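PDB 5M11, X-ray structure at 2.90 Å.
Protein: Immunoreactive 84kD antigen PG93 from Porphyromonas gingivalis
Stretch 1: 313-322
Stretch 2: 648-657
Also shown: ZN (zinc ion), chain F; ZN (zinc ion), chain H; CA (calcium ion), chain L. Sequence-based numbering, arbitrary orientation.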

# COMPACT_ATOMS: atom_id res chain seq x y z
N ASP A 313 -3.57 7.96 4.47
CA ASP A 313 -3.91 7.11 3.32
C ASP A 313 -2.76 6.11 3.10
O ASP A 313 -1.77 6.16 3.83
CB ASP A 313 -4.22 7.92 2.05
CG ASP A 313 -3.21 8.97 1.63
OD1 ASP A 313 -3.63 10.03 1.12
OD2 ASP A 313 -1.99 8.69 1.73
N ASN A 314 -2.91 5.18 2.15
CA ASN A 314 -1.88 4.17 1.90
C ASN A 314 -1.05 4.53 0.65
O ASN A 314 -0.59 3.62 -0.06
CB ASN A 314 -2.50 2.78 1.74
CG ASN A 314 -3.36 2.33 2.90
OD1 ASN A 314 -2.92 2.29 4.05
ND2 ASN A 314 -4.57 1.87 2.60
N ASP A 315 -0.84 5.85 0.41
CA ASP A 315 -0.13 6.36 -0.77
C ASP A 315 1.28 6.88 -0.43
O ASP A 315 1.43 7.87 0.27
CB ASP A 315 -0.96 7.45 -1.48
CG ASP A 315 -2.40 7.11 -1.82
OD1 ASP A 315 -2.93 6.11 -1.29
OD2 ASP A 315 -3.03 7.89 -2.57
N PHE A 316 2.31 6.19 -0.93
CA PHE A 316 3.70 6.54 -0.65
C PHE A 316 4.42 6.73 -1.99
O PHE A 316 5.24 5.90 -2.40
CB PHE A 316 4.36 5.49 0.28
CG PHE A 316 3.65 5.44 1.62
CD1 PHE A 316 4.16 6.14 2.71
CD2 PHE A 316 2.43 4.78 1.76
CE1 PHE A 316 3.46 6.17 3.92
CE2 PHE A 316 1.72 4.84 2.96
CZ PHE A 316 2.24 5.52 4.04
N TYR A 317 4.06 7.83 -2.67
CA TYR A 317 4.62 8.27 -3.94
C TYR A 317 6.09 8.59 -3.70
O TYR A 317 6.96 8.14 -4.45
CB TYR A 317 3.85 9.49 -4.49
CG TYR A 317 4.43 10.02 -5.78
CD1 TYR A 317 4.06 9.48 -7.01
CD2 TYR A 317 5.41 11.01 -5.76
CE1 TYR A 317 4.65 9.92 -8.19
CE2 TYR A 317 6.03 11.43 -6.94
CZ TYR A 317 5.63 10.90 -8.16
OH TYR A 317 6.21 11.33 -9.33
N GLU A 318 6.36 9.38 -2.66
CA GLU A 318 7.70 9.76 -2.28
C GLU A 318 7.79 9.69 -0.75
O GLU A 318 6.83 9.99 -0.06
CB GLU A 318 8.10 11.15 -2.84
CG GLU A 318 9.49 11.68 -2.46
CD GLU A 318 10.77 11.25 -3.17
OE1 GLU A 318 10.72 10.36 -4.05
OE2 GLU A 318 11.84 11.80 -2.81
N MET A 319 8.93 9.17 -0.26
CA MET A 319 9.28 9.01 1.15
C MET A 319 10.71 9.42 1.40
O MET A 319 11.57 9.18 0.55
CB MET A 319 9.13 7.56 1.62
CG MET A 319 7.77 6.96 1.58
SD MET A 319 7.88 5.47 2.61
CE MET A 319 8.87 4.40 1.61
N ARG A 320 11.01 9.91 2.60
CA ARG A 320 12.35 10.29 3.06
C ARG A 320 12.47 9.88 4.52
O ARG A 320 11.47 9.91 5.23
CB ARG A 320 12.59 11.83 2.90
CG ARG A 320 12.67 12.41 1.47
CD ARG A 320 13.94 12.05 0.69
NE ARG A 320 15.17 12.32 1.45
CZ ARG A 320 16.39 11.89 1.15
NH1 ARG A 320 16.59 11.14 0.06
NH2 ARG A 320 17.43 12.20 1.92
N PHE A 321 13.67 9.50 4.99
CA PHE A 321 13.84 9.20 6.42
C PHE A 321 14.89 10.13 7.02
O PHE A 321 16.05 10.06 6.64
CB PHE A 321 14.20 7.74 6.69
CG PHE A 321 13.85 7.34 8.11
CD1 PHE A 321 12.59 6.86 8.42
CD2 PHE A 321 14.77 7.48 9.14
CE1 PHE A 321 12.25 6.52 9.73
CE2 PHE A 321 14.43 7.17 10.45
CZ PHE A 321 13.17 6.69 10.74
N SER A 322 14.46 11.04 7.91
CA SER A 322 15.36 12.01 8.56
C SER A 322 14.98 12.22 10.04
O SER A 322 13.82 12.08 10.39
CB SER A 322 15.32 13.37 7.85
OG SER A 322 15.04 13.30 6.46
ZN ZN F . 12.52 9.21 -3.08
ZN ZN H . -5.01 8.09 -3.23
CA CA L . -2.42 -5.40 -5.31
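Stretch 2, residues 648-657: LYIGTADGLM

Stretch 2 folds as a β-hairpin: strand 648-652 leads through a type I turn, Thr-652 to Gly-655, into strand 655-657. Backbone hydrogen bonds pair the two arms, Ile-650 N to Met-657 O (2.8 Å) and Met-657 N to Ile-650 O (3.0 Å), while Thr-652 OG1 donates to Gly-655 O (2.7 Å) at the turn. Stretch 1 begins as a loop and becomes a strand at 318-322. This strand runs antiparallel to 648-652, at 173° between directions, but the axes approach no closer than 8.6 Å and no hydrogen bond links the stretches; the contact is therefore one of packing. The backbones come nearest in the loop, where Asn-314 CA lies 4.5 Å from Gly-655 CA and Phe-316 CA 5.1 Å from Gly-651 CA.

Phe-316 (chi1 m) sets its CB 3.9 Å from Gly-651 CA; a CB on this glycine would clash with Phe-316 CB. Leu-656 covers one face of the Phe-316 ring, with its CD1 4.0 Å from the ring centroid in a CH-π contact. The same CD1 meets Met-319 SD at 3.7 Å, and Met-319 CE reaches Gly-651 N (3.5 Å) and Tyr-649 O (3.6 Å). Farther along, Phe-321 CE1 approaches Tyr-649 CE2 to 3.5 Å; the rings are nearly parallel (18°) but slid apart, so they barely overlap.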

# COMPACT_ATOMS: atom_id res chain seq x y z
N LEU A 648 13.70 -0.93 7.23
CA LEU A 648 13.50 -0.41 5.87
C LEU A 648 12.01 -0.24 5.64
O LEU A 648 11.25 -1.21 5.78
CB LEU A 648 14.13 -1.34 4.79
CG LEU A 648 13.94 -0.92 3.30
CD1 LEU A 648 14.80 0.29 2.93
CD2 LEU A 648 14.30 -2.05 2.38
N TYR A 649 11.58 1.00 5.32
CA TYR A 649 10.19 1.34 4.99
C TYR A 649 9.97 1.08 3.49
O TYR A 649 10.79 1.49 2.67
CB TYR A 649 9.86 2.79 5.40
CG TYR A 649 9.81 2.98 6.89
CD1 TYR A 649 8.61 2.88 7.59
CD2 TYR A 649 10.97 3.20 7.62
CE1 TYR A 649 8.58 3.00 8.98
CE2 TYR A 649 10.95 3.30 9.01
CZ TYR A 649 9.75 3.22 9.69
OH TYR A 649 9.72 3.38 11.06
N ILE A 650 8.93 0.31 3.15
CA ILE A 650 8.66 -0.09 1.77
C ILE A 650 7.31 0.45 1.38
O ILE A 650 6.30 -0.03 1.88
CB ILE A 650 8.74 -1.66 1.60
CG1 ILE A 650 10.07 -2.25 2.15
CG2 ILE A 650 8.48 -2.11 0.17
CD1 ILE A 650 9.95 -3.68 2.81
N GLY A 651 7.32 1.46 0.52
CA GLY A 651 6.08 2.05 0.03
C GLY A 651 5.57 1.29 -1.17
O GLY A 651 5.96 1.60 -2.29
N THR A 652 4.75 0.24 -0.96
CA THR A 652 4.22 -0.53 -2.10
C THR A 652 2.98 0.17 -2.64
O THR A 652 2.41 1.04 -1.96
CB THR A 652 3.93 -2.03 -1.79
OG1 THR A 652 2.85 -2.18 -0.85
CG2 THR A 652 5.16 -2.80 -1.34
N ALA A 653 2.54 -0.22 -3.84
CA ALA A 653 1.34 0.34 -4.47
C ALA A 653 0.08 0.06 -3.61
O ALA A 653 -0.92 0.78 -3.73
CB ALA A 653 1.18 -0.23 -5.87
N ASP A 654 0.17 -0.95 -2.73
CA ASP A 654 -0.88 -1.38 -1.81
C ASP A 654 -0.58 -1.01 -0.34
O ASP A 654 -1.12 -1.62 0.57
CB ASP A 654 -1.12 -2.90 -1.95
CG ASP A 654 -1.93 -3.26 -3.18
OD1 ASP A 654 -3.18 -3.23 -3.09
OD2 ASP A 654 -1.32 -3.56 -4.23
N GLY A 655 0.27 0.00 -0.11
CA GLY A 655 0.57 0.46 1.25
C GLY A 655 1.96 0.25 1.81
O GLY A 655 2.82 -0.38 1.20
N LEU A 656 2.16 0.77 3.03
CA LEU A 656 3.42 0.74 3.75
C LEU A 656 3.68 -0.57 4.50
O LEU A 656 2.81 -1.15 5.15
CB LEU A 656 3.50 1.91 4.75
CG LEU A 656 4.91 2.32 5.20
CD1 LEU A 656 5.72 2.85 4.04
CD2 LEU A 656 4.84 3.33 6.31
N MET A 657 4.95 -0.97 4.43
CA MET A 657 5.54 -2.16 5.03
C MET A 657 6.89 -1.81 5.63
O MET A 657 7.50 -0.80 5.25
CB MET A 657 5.74 -3.23 3.96
CG MET A 657 4.51 -3.91 3.57
SD MET A 657 4.95 -5.46 2.78
CE MET A 657 4.82 -6.55 4.17
O HOH W 1 12.37 8.54 -5.32